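Local atomic coordinates of guanine deaminase (Escherichia coli, PDB entry 6OHB), a protein that catalyses the zinc-dependent hydrolytic deamination of guanine to xanthine and ammonia in purine degradation. Residues 67-72 with 425-430; 40-45 with 386-391; 15-20 with 377-382; 130-135 with 420-425. One frame throughout, in Å; residues are numbered along the deposited sequence.

In the fold
Guanine deaminase illustrates how an amidohydrolase joins the two ends of its chain beside a catalytic barrel. Contacts 1, 2 and 3 bring N-terminal strands against C-terminal segments in the small β-domain. Contacts 1 and 2 have centres about 10 Å apart and meet where strands 388-391 and 425-430 pair. Contact 3 lies with its centre about 11 Å from that of contact 2, F380 packing on F388. Contact 4, about 12 Å centre to centre from contact 1, shares I425 with it and reaches the end of a barrel helix and the second subunit. All four lie away from the zinc site of H82, H84, H237 and D327, and join parts of the fold rather than lining the metal site.

Contact 1 of 4, residues 67-72 with 425-430; sequences RDYRGK and IYRTYV
Hydrogen bonding joins these two strands through side-chain tips. Y69 and Y429 reach toward each other end to end, and their hydroxyls meet at a very short 2.5 Å between the two OH atoms; either may be the donor. Each oxygen lies at the edge of the other ring, near its plane. R67, its chain bent at chi2, brings NH1 to the same Y429 OH at 3.3 Å, a weak bond from a guanidinium turned 68° to the phenol ring. Y429 OH thus gathers two partners from 67-72.

Charge and aromatic surface meet at Y426, whose CG is anti to the backbone N (chi1 -176°). K72 crosses one face almost perpendicularly: its CE sits over the ring centre, 3.5 Å from Y426 CG, and NZ follows in a cation-π contact 4.0 Å from the ring centroid. The opposite face is covered by the guanidinium of R427, held there as NH1 donates to Y426 O at 2.9 Å, from above the carbonyl plane. The ring is therefore clasped between two cationic side chains.

Apolar contacts accompany these: Y69 CD1 lies 4.0 Å from Y426 CE2, at the edge of the Y426 ring, and Y69 CE2 lies 3.9 Å from Y429 CE1.

No backbone bonds link the strands, whose short axes run at 139°. Strand 67-70 pairs with 8-12, whereas 425-430 lies between 388-391 and 433-437; a classic β bulge, Y426 and R427 both facing V390, interrupts the pairing with 388-391. The ring of Y429 also stacks with F388 of strand 388-391.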
# COMPACT_ATOMS: atom_id res chain seq x y z
N ARG A 67 29.89 -11.59 11.42
CA ARG A 67 29.01 -10.46 11.12
C ARG A 67 27.86 -10.49 12.11
O ARG A 67 27.04 -11.41 12.10
CB ARG A 67 28.51 -10.53 9.68
CG ARG A 67 29.62 -10.49 8.65
CD ARG A 67 29.65 -11.78 7.84
NE ARG A 67 30.90 -11.93 7.10
CZ ARG A 67 31.15 -11.36 5.93
NH1 ARG A 67 30.24 -10.58 5.35
NH2 ARG A 67 32.32 -11.56 5.33
N ASP A 68 27.80 -9.49 13.00
CA ASP A 68 26.88 -9.47 14.13
C ASP A 68 25.66 -8.64 13.76
O ASP A 68 25.69 -7.41 13.79
CB ASP A 68 27.60 -8.92 15.36
CG ASP A 68 26.76 -9.01 16.62
OD1 ASP A 68 25.64 -9.56 16.56
OD2 ASP A 68 27.23 -8.53 17.68
N TYR A 69 24.56 -9.31 13.40
CA TYR A 69 23.31 -8.65 13.06
C TYR A 69 22.27 -8.80 14.16
O TYR A 69 21.07 -8.84 13.89
CB TYR A 69 22.76 -9.18 11.74
CG TYR A 69 23.65 -8.93 10.55
CD1 TYR A 69 24.06 -7.64 10.22
CD2 TYR A 69 24.07 -9.98 9.74
CE1 TYR A 69 24.88 -7.40 9.12
CE2 TYR A 69 24.89 -9.75 8.63
CZ TYR A 69 25.29 -8.46 8.33
OH TYR A 69 26.10 -8.23 7.24
N ARG A 70 22.71 -8.88 15.42
CA ARG A 70 21.78 -9.00 16.53
C ARG A 70 20.93 -7.74 16.64
O ARG A 70 21.42 -6.63 16.48
CB ARG A 70 22.53 -9.28 17.83
CG ARG A 70 22.99 -10.73 17.94
CD ARG A 70 23.77 -11.00 19.21
NE ARG A 70 25.02 -10.26 19.25
CZ ARG A 70 25.83 -10.22 20.31
NH1 ARG A 70 25.51 -10.88 21.41
NH2 ARG A 70 26.95 -9.52 20.26
N GLY A 71 19.64 -7.94 16.91
CA GLY A 71 18.66 -6.89 16.84
C GLY A 71 17.90 -6.86 15.53
O GLY A 71 16.82 -6.27 15.46
N LYS A 72 18.42 -7.52 14.50
CA LYS A 72 17.76 -7.65 13.21
C LYS A 72 17.13 -9.04 13.09
O LYS A 72 17.31 -9.91 13.95
CB LYS A 72 18.75 -7.43 12.07
CG LYS A 72 19.68 -6.24 12.24
CD LYS A 72 18.94 -4.92 12.04
CE LYS A 72 19.88 -3.80 11.64
NZ LYS A 72 20.81 -3.40 12.74
N ILE A 425 14.85 -3.45 4.64
CA ILE A 425 15.92 -4.27 4.08
C ILE A 425 17.25 -3.64 4.49
O ILE A 425 17.64 -2.60 3.96
CB ILE A 425 15.81 -4.39 2.56
CG1 ILE A 425 14.40 -4.84 2.15
CG2 ILE A 425 16.84 -5.35 2.02
CD1 ILE A 425 14.00 -6.16 2.67
N TYR A 426 17.95 -4.29 5.41
CA TYR A 426 19.21 -3.78 5.95
C TYR A 426 20.41 -4.34 5.19
O TYR A 426 21.35 -3.59 4.86
CB TYR A 426 19.31 -4.12 7.44
CG TYR A 426 20.52 -3.58 8.18
CD1 TYR A 426 20.66 -2.22 8.43
CD2 TYR A 426 21.51 -4.44 8.65
CE1 TYR A 426 21.77 -1.72 9.12
CE2 TYR A 426 22.62 -3.96 9.34
CZ TYR A 426 22.75 -2.60 9.58
OH TYR A 426 23.85 -2.13 10.26
N ARG A 427 20.40 -5.64 4.89
CA ARG A 427 21.48 -6.24 4.11
C ARG A 427 20.88 -7.31 3.21
O ARG A 427 19.90 -7.96 3.57
CB ARG A 427 22.57 -6.87 5.00
CG ARG A 427 23.35 -5.93 5.94
CD ARG A 427 24.43 -5.14 5.22
NE ARG A 427 25.22 -4.30 6.13
CZ ARG A 427 24.85 -3.09 6.56
NH1 ARG A 427 23.70 -2.55 6.18
NH2 ARG A 427 25.65 -2.42 7.38
N THR A 428 21.48 -7.50 2.03
CA THR A 428 21.11 -8.59 1.14
C THR A 428 22.36 -9.36 0.74
O THR A 428 23.32 -8.77 0.21
CB THR A 428 20.35 -8.09 -0.10
OG1 THR A 428 19.16 -7.40 0.31
CG2 THR A 428 19.95 -9.26 -0.99
N TYR A 429 22.32 -10.67 0.96
CA TYR A 429 23.38 -11.61 0.61
C TYR A 429 22.90 -12.49 -0.54
O TYR A 429 21.81 -13.08 -0.46
CB TYR A 429 23.76 -12.49 1.80
CG TYR A 429 24.62 -11.84 2.86
CD1 TYR A 429 24.08 -10.93 3.77
CD2 TYR A 429 25.98 -12.14 2.97
CE1 TYR A 429 24.87 -10.33 4.75
CE2 TYR A 429 26.77 -11.54 3.94
CZ TYR A 429 26.21 -10.64 4.83
OH TYR A 429 27.00 -10.05 5.80
N VAL A 430 23.71 -12.59 -1.59
CA VAL A 430 23.44 -13.48 -2.71
C VAL A 430 24.67 -14.34 -2.94
O VAL A 430 25.80 -13.83 -2.97
CB VAL A 430 23.09 -12.68 -3.99
CG1 VAL A 430 23.23 -13.55 -5.22
CG2 VAL A 430 21.67 -12.12 -3.88

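Contact 2 of 4, residues 40-45 with 386-391; sequences LLIKQG and ADFVVM
The ring of F388 is the apolar centre, and two aliphatic side chains of strand 38-43 reach it tip to tip. L40, with CG anti to its backbone N (chi1 169°), lays CD2 over one face of the ring, displaced toward the rim and 3.9 Å from the centroid, a CH-π contact. I42 comes instead at the edge, near the ring plane, its CD1 lying 3.6 Å from F388 CE1. The same ring carbon is 3.6 Å from L40 CD2, so one corner of the phenyl group is gripped from two directions. F388 presents that corner by placing CG between its backbone N and carbonyl carbon, the crowded position (chi1 60°). Its neighbours also include V11, I74, F380 and Y429, the last through ring stacking. An alanine here would remove the ring that both L40 and I42 press against, and would probably loosen the packing between the two strands.

The small β-domain beside the barrel is built from strands of both chain ends, as in many amidohydrolases: 38-43 belongs to the sheet with 8-12, and 388-391 pairs with 73-84 and 425-430. Toward the turn that leads into strand 46-50 the packing thins. I42 CG2 touches A386 CB at 4.1 Å, and the methyl group of A386 also rests 3.6 Å from G45 O. That carbonyl accepts from A386 N at 2.9 Å, a nearly straight bond (166°) arriving from above the carbonyl plane. G45 takes a positive phi in the turn. Next to A386, the carboxylate of D387 forms a salt bridge with R201 through OD2 and accepts from the backbone N of D431 through OD1.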
# COMPACT_ATOMS: atom_id res chain seq x y z
N LEU A 40 24.73 -18.79 11.43
CA LEU A 40 24.71 -19.27 10.06
C LEU A 40 26.14 -19.26 9.54
O LEU A 40 26.76 -18.19 9.46
CB LEU A 40 23.81 -18.39 9.18
CG LEU A 40 23.93 -18.65 7.68
CD1 LEU A 40 23.33 -20.00 7.32
CD2 LEU A 40 23.27 -17.52 6.88
N LEU A 41 26.66 -20.44 9.23
CA LEU A 41 27.99 -20.60 8.66
C LEU A 41 27.86 -20.91 7.18
O LEU A 41 27.12 -21.83 6.80
CB LEU A 41 28.76 -21.71 9.37
CG LEU A 41 29.23 -21.40 10.78
CD1 LEU A 41 29.86 -22.64 11.40
CD2 LEU A 41 30.21 -20.24 10.77
N ILE A 42 28.63 -20.18 6.37
CA ILE A 42 28.54 -20.17 4.92
C ILE A 42 29.88 -20.61 4.36
O ILE A 42 30.93 -20.12 4.79
CB ILE A 42 28.20 -18.76 4.40
CG1 ILE A 42 26.87 -18.28 4.98
CG2 ILE A 42 28.21 -18.71 2.88
CD1 ILE A 42 26.61 -16.81 4.70
N LYS A 43 29.84 -21.51 3.38
CA LYS A 43 31.04 -21.96 2.68
C LYS A 43 30.68 -22.26 1.24
O LYS A 43 29.71 -22.98 0.98
CB LYS A 43 31.65 -23.20 3.35
CG LYS A 43 32.95 -23.66 2.71
CD LYS A 43 33.22 -25.14 2.96
CE LYS A 43 34.40 -25.34 3.91
NZ LYS A 43 34.92 -26.73 3.85
N GLN A 44 31.46 -21.73 0.30
CA GLN A 44 31.25 -21.94 -1.13
C GLN A 44 29.81 -21.59 -1.52
O GLN A 44 29.13 -22.35 -2.21
CB GLN A 44 31.59 -23.37 -1.54
CG GLN A 44 33.06 -23.70 -1.43
CD GLN A 44 33.36 -25.13 -1.85
OE1 GLN A 44 33.67 -25.98 -1.01
NE2 GLN A 44 33.27 -25.39 -3.15
N GLY A 45 29.35 -20.44 -1.04
CA GLY A 45 28.04 -19.94 -1.38
C GLY A 45 26.87 -20.75 -0.85
O GLY A 45 25.73 -20.49 -1.25
N ALA A 386 23.07 -19.84 -0.25
CA ALA A 386 22.99 -18.83 0.82
C ALA A 386 22.56 -17.48 0.24
O ALA A 386 23.34 -16.54 0.10
CB ALA A 386 24.33 -18.74 1.55
N ASP A 387 21.27 -17.41 -0.09
CA ASP A 387 20.61 -16.17 -0.48
C ASP A 387 19.74 -15.77 0.71
O ASP A 387 18.79 -16.47 1.04
CB ASP A 387 19.73 -16.35 -1.72
CG ASP A 387 20.51 -16.77 -2.95
OD1 ASP A 387 21.75 -16.58 -3.00
OD2 ASP A 387 19.86 -17.29 -3.89
N PHE A 388 20.07 -14.65 1.36
CA PHE A 388 19.26 -14.27 2.51
C PHE A 388 19.28 -12.76 2.69
O PHE A 388 20.08 -12.05 2.08
CB PHE A 388 19.71 -14.99 3.79
CG PHE A 388 21.14 -14.73 4.19
CD1 PHE A 388 22.18 -15.48 3.66
CD2 PHE A 388 21.44 -13.75 5.13
CE1 PHE A 388 23.49 -15.25 4.04
CE2 PHE A 388 22.75 -13.52 5.52
CZ PHE A 388 23.78 -14.27 4.97
N VAL A 389 18.37 -12.29 3.54
CA VAL A 389 18.14 -10.87 3.77
C VAL A 389 18.15 -10.61 5.27
O VAL A 389 17.45 -11.29 6.03
CB VAL A 389 16.80 -10.40 3.16
CG1 VAL A 389 16.67 -8.88 3.30
CG2 VAL A 389 16.70 -10.82 1.70
N VAL A 390 18.94 -9.63 5.69
CA VAL A 390 18.88 -9.10 7.04
C VAL A 390 17.89 -7.94 7.02
O VAL A 390 18.10 -6.95 6.31
CB VAL A 390 20.26 -8.64 7.52
CG1 VAL A 390 20.20 -8.23 8.98
CG2 VAL A 390 21.29 -9.75 7.30
N MET A 391 16.83 -8.06 7.83
CA MET A 391 15.69 -7.17 7.91
C MET A 391 15.72 -6.38 9.20
O MET A 391 16.11 -6.91 10.26
CB MET A 391 14.36 -7.94 7.89
CG MET A 391 14.20 -8.97 6.81
SD MET A 391 13.40 -8.28 5.37
CE MET A 391 11.88 -7.68 6.10

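Contact 3 of 4, residues 15-20 with 377-382; sequences FIDVTR and IGNFLP
Two phenylalanines set the geometry at one end of this contact. The rings of F15 and F380 form a T-shaped pair, centroids 5.4 Å apart and planes at 86°, in which the edge of F15 is turned toward the face of F380. F15 CD2 makes the touch, 4.0 Å from F380 CE2 and offset toward the rim of that ring. F50 adds a third ring, meeting F15 edge to face and lying against F380 as well.

Beside them stands D17, its CG in the crowded position between backbone N and carbonyl carbon (chi1 64°). This puts OD2 where its anti lone pair accepts from F380 N at 2.9 Å, in a nearly straight bond. The same oxygen forms a salt bridge with R33, which would be expected to keep the buried carboxylate ionised.

N379 crosses D17 obliquely, its amide plane 77° from the carboxylate. Its ND2 donates to V18 O at 2.8 Å, the bond lying in both the amide and the carbonyl planes, while OD1 is bound by K384 NZ. A water bridges the backbones nearby, accepting from V18 N at 3.0 Å and donating to G378 O at 2.6 Å.

These bonds fasten the irregular segment 377-382 to strand 14-18, which itself pairs with 32-35 and 73-84, at the point where the chain leaves the catalytic barrel and enters the β-domain characteristic of the amidohydrolase superfamily.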
# COMPACT_ATOMS: atom_id res chain seq x y z
N PHE A 15 16.89 -15.56 13.41
CA PHE A 15 16.60 -16.19 12.13
C PHE A 15 15.18 -16.72 12.14
O PHE A 15 14.67 -17.16 13.18
CB PHE A 15 17.55 -17.37 11.83
CG PHE A 15 18.97 -16.98 11.61
CD1 PHE A 15 19.82 -16.76 12.69
CD2 PHE A 15 19.47 -16.84 10.33
CE1 PHE A 15 21.14 -16.39 12.48
CE2 PHE A 15 20.78 -16.47 10.12
CZ PHE A 15 21.61 -16.25 11.19
N ILE A 16 14.55 -16.72 10.96
CA ILE A 16 13.26 -17.40 10.81
C ILE A 16 13.18 -18.01 9.42
O ILE A 16 13.53 -17.36 8.43
CB ILE A 16 12.08 -16.44 11.09
CG1 ILE A 16 10.75 -17.10 10.73
CG2 ILE A 16 12.27 -15.13 10.35
CD1 ILE A 16 9.57 -16.47 11.44
N ASP A 17 12.74 -19.26 9.34
CA ASP A 17 12.53 -19.92 8.06
C ASP A 17 11.49 -21.02 8.22
O ASP A 17 11.07 -21.35 9.34
CB ASP A 17 13.85 -20.46 7.47
CG ASP A 17 14.49 -21.57 8.32
OD1 ASP A 17 14.21 -21.68 9.54
OD2 ASP A 17 15.30 -22.34 7.75
N VAL A 18 11.02 -21.56 7.10
CA VAL A 18 10.11 -22.70 7.08
C VAL A 18 10.90 -23.92 6.64
O VAL A 18 11.50 -23.92 5.56
CB VAL A 18 8.91 -22.46 6.15
CG1 VAL A 18 7.96 -23.65 6.19
CG2 VAL A 18 8.19 -21.16 6.52
N THR A 19 10.91 -24.97 7.47
CA THR A 19 11.87 -26.05 7.28
C THR A 19 11.45 -27.09 6.25
O THR A 19 12.26 -27.95 5.90
CB THR A 19 12.17 -26.75 8.61
OG1 THR A 19 10.97 -27.29 9.17
CG2 THR A 19 12.78 -25.75 9.59
N ARG A 20 10.22 -27.03 5.74
CA ARG A 20 9.80 -27.98 4.72
C ARG A 20 8.56 -27.45 4.02
O ARG A 20 7.84 -26.60 4.56
CB ARG A 20 9.51 -29.37 5.32
CG ARG A 20 8.24 -29.40 6.15
CD ARG A 20 8.02 -30.74 6.82
NE ARG A 20 6.67 -30.78 7.39
CZ ARG A 20 6.37 -30.33 8.61
NH1 ARG A 20 7.32 -29.82 9.38
NH2 ARG A 20 5.12 -30.40 9.05
N ILE A 377 16.92 -23.28 -2.68
CA ILE A 377 16.76 -22.05 -1.90
C ILE A 377 15.51 -22.18 -1.05
O ILE A 377 14.75 -23.15 -1.15
CB ILE A 377 16.67 -20.80 -2.80
CG1 ILE A 377 15.44 -20.90 -3.72
CG2 ILE A 377 17.94 -20.61 -3.62
CD1 ILE A 377 15.15 -19.62 -4.50
N GLY A 378 15.28 -21.18 -0.20
CA GLY A 378 14.01 -21.02 0.50
C GLY A 378 14.09 -21.14 2.00
O GLY A 378 13.16 -20.70 2.69
N ASN A 379 15.15 -21.75 2.54
CA ASN A 379 15.32 -21.81 3.99
C ASN A 379 16.81 -22.01 4.28
O ASN A 379 17.65 -21.92 3.39
CB ASN A 379 14.44 -22.91 4.60
CG ASN A 379 14.57 -24.25 3.89
OD1 ASN A 379 15.59 -24.55 3.27
ND2 ASN A 379 13.52 -25.06 3.97
N PHE A 380 17.12 -22.25 5.55
CA PHE A 380 18.50 -22.34 6.01
C PHE A 380 18.94 -23.79 6.25
O PHE A 380 19.78 -24.05 7.12
CB PHE A 380 18.70 -21.51 7.28
CG PHE A 380 18.44 -20.04 7.07
CD1 PHE A 380 19.30 -19.27 6.31
CD2 PHE A 380 17.32 -19.44 7.63
CE1 PHE A 380 19.05 -17.92 6.12
CE2 PHE A 380 17.07 -18.09 7.44
CZ PHE A 380 17.94 -17.33 6.69
N LEU A 381 18.39 -24.73 5.49
CA LEU A 381 18.82 -26.12 5.60
C LEU A 381 20.24 -26.27 5.05
O LEU A 381 20.58 -25.66 4.03
CB LEU A 381 17.88 -27.05 4.83
CG LEU A 381 16.44 -27.22 5.32
CD1 LEU A 381 15.66 -28.07 4.33
CD2 LEU A 381 16.40 -27.83 6.71
N PRO A 382 21.10 -27.05 5.72
CA PRO A 382 22.45 -27.29 5.20
C PRO A 382 22.42 -27.74 3.75
O PRO A 382 21.54 -28.51 3.33
CB PRO A 382 22.99 -28.39 6.12
CG PRO A 382 22.26 -28.18 7.42
CD PRO A 382 20.88 -27.67 7.04
O HOH W 1 11.41 -20.04 4.56

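Contact 4 of 4, residues 130-135 with 420-425; sequences LLRNGT and GDDRSI
I425 makes the closest packing, its branches gathered on the carbonyls at and just past the end of helix 116-132. R132 O lies 3.2 Å from I425 CB and 3.4 Å from I425 CG2, while CD1 reaches over N133 O at 3.6 Å. An alanine here would strip away all carbons beyond CB and would probably leave the helix end less firmly seated on the start of strand 425-430.

The polar side of the first shell is a salt bridge. R132, bent at chi2 and chi3, runs alongside D422 and places NH1 2.8 Å from D422 OD2; the hydrogen bond within it is weak, bent to 116°. N133 also lies beside D422, its OD1 3.5 Å from D422 CB.

The helix closes in a Schellman motif. T135 N donates to L130 O at 3.0 Å and G134 N to L131 O at 2.9 Å, with G134 at positive phi as the C′ residue; a CB on it would crowd I425 CD1.

In the second shell, N133 is fixed by Q129 O on its ND2 and by N335 on its OD1. Across the contact an Asx turn, D421 OD1 accepting from R423 N, starts the 3-10 segment 422-424. R423 also grips the D421 carboxylate side-on through NE and NH2. Its NH1 forms a salt bridge to D422 of the second subunit, and D422 here pairs reciprocally with R423 of that subunit across the dimer interface.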
# COMPACT_ATOMS: atom_id res chain seq x y z
N LEU A 130 15.80 -5.06 -7.22
CA LEU A 130 15.62 -6.39 -6.64
C LEU A 130 16.38 -6.53 -5.33
O LEU A 130 15.82 -6.93 -4.30
CB LEU A 130 16.06 -7.47 -7.63
CG LEU A 130 15.21 -7.64 -8.89
CD1 LEU A 130 15.77 -8.78 -9.74
CD2 LEU A 130 13.75 -7.89 -8.53
N LEU A 131 17.68 -6.20 -5.34
CA LEU A 131 18.51 -6.39 -4.15
C LEU A 131 18.02 -5.54 -2.98
O LEU A 131 17.85 -6.04 -1.86
CB LEU A 131 19.97 -6.09 -4.48
CG LEU A 131 20.60 -7.05 -5.48
CD1 LEU A 131 22.07 -6.71 -5.70
CD2 LEU A 131 20.45 -8.49 -5.00
N ARG A 132 17.77 -4.25 -3.23
CA ARG A 132 17.40 -3.36 -2.12
C ARG A 132 16.04 -3.71 -1.51
O ARG A 132 15.74 -3.21 -0.42
CB ARG A 132 17.40 -1.89 -2.57
CG ARG A 132 16.17 -1.46 -3.32
CD ARG A 132 15.69 -0.07 -2.88
NE ARG A 132 16.77 0.91 -2.85
CZ ARG A 132 16.65 2.14 -2.35
NH1 ARG A 132 15.49 2.54 -1.85
NH2 ARG A 132 17.69 2.96 -2.37
N ASN A 133 15.24 -4.54 -2.15
CA ASN A 133 13.98 -4.99 -1.57
C ASN A 133 14.04 -6.43 -1.07
O ASN A 133 13.00 -6.98 -0.68
CB ASN A 133 12.84 -4.81 -2.58
CG ASN A 133 12.46 -3.34 -2.75
OD1 ASN A 133 11.68 -2.80 -1.98
ND2 ASN A 133 13.04 -2.70 -3.76
N GLY A 134 15.21 -7.06 -1.09
CA GLY A 134 15.32 -8.39 -0.55
C GLY A 134 14.89 -9.51 -1.47
O GLY A 134 14.77 -10.65 -1.01
N THR A 135 14.63 -9.22 -2.74
CA THR A 135 14.34 -10.25 -3.72
C THR A 135 15.65 -10.82 -4.26
O THR A 135 16.43 -10.10 -4.88
CB THR A 135 13.50 -9.67 -4.86
OG1 THR A 135 12.23 -9.26 -4.36
CG2 THR A 135 13.31 -10.68 -5.98
N GLY A 420 6.09 -2.62 6.34
CA GLY A 420 7.44 -2.76 5.82
C GLY A 420 7.55 -2.27 4.39
O GLY A 420 6.64 -2.45 3.58
N ASP A 421 8.69 -1.67 4.08
CA ASP A 421 9.06 -1.30 2.72
C ASP A 421 10.56 -1.54 2.59
O ASP A 421 11.16 -2.27 3.37
CB ASP A 421 8.62 0.15 2.43
CG ASP A 421 9.09 1.15 3.48
OD1 ASP A 421 10.29 1.16 3.82
OD2 ASP A 421 8.25 1.93 3.97
N ASP A 422 11.18 -0.90 1.59
CA ASP A 422 12.61 -1.09 1.36
C ASP A 422 13.46 -0.67 2.56
O ASP A 422 14.59 -1.15 2.70
CB ASP A 422 13.05 -0.37 0.08
CG ASP A 422 12.57 1.06 0.01
OD1 ASP A 422 11.34 1.28 -0.05
OD2 ASP A 422 13.43 1.97 -0.01
N ARG A 423 12.96 0.24 3.41
CA ARG A 423 13.70 0.60 4.61
C ARG A 423 13.87 -0.58 5.57
O ARG A 423 14.77 -0.55 6.42
CB ARG A 423 13.00 1.75 5.34
CG ARG A 423 13.23 3.12 4.72
CD ARG A 423 12.33 4.17 5.37
NE ARG A 423 10.92 3.99 5.04
CZ ARG A 423 9.95 4.82 5.42
NH1 ARG A 423 10.24 5.90 6.14
NH2 ARG A 423 8.70 4.59 5.07
N SER A 424 13.01 -1.59 5.47
CA SER A 424 13.16 -2.80 6.28
C SER A 424 14.33 -3.67 5.84
O SER A 424 14.77 -4.53 6.61
CB SER A 424 11.88 -3.64 6.24
OG SER A 424 10.82 -3.04 6.95
N ILE A 425 14.85 -3.45 4.64
CA ILE A 425 15.92 -4.27 4.08
C ILE A 425 17.25 -3.64 4.49
O ILE A 425 17.64 -2.60 3.96
CB ILE A 425 15.81 -4.39 2.56
CG1 ILE A 425 14.40 -4.84 2.15
CG2 ILE A 425 16.84 -5.35 2.02
CD1 ILE A 425 14.00 -6.16 2.67
O HOH W 2 10.12 -0.33 -2.55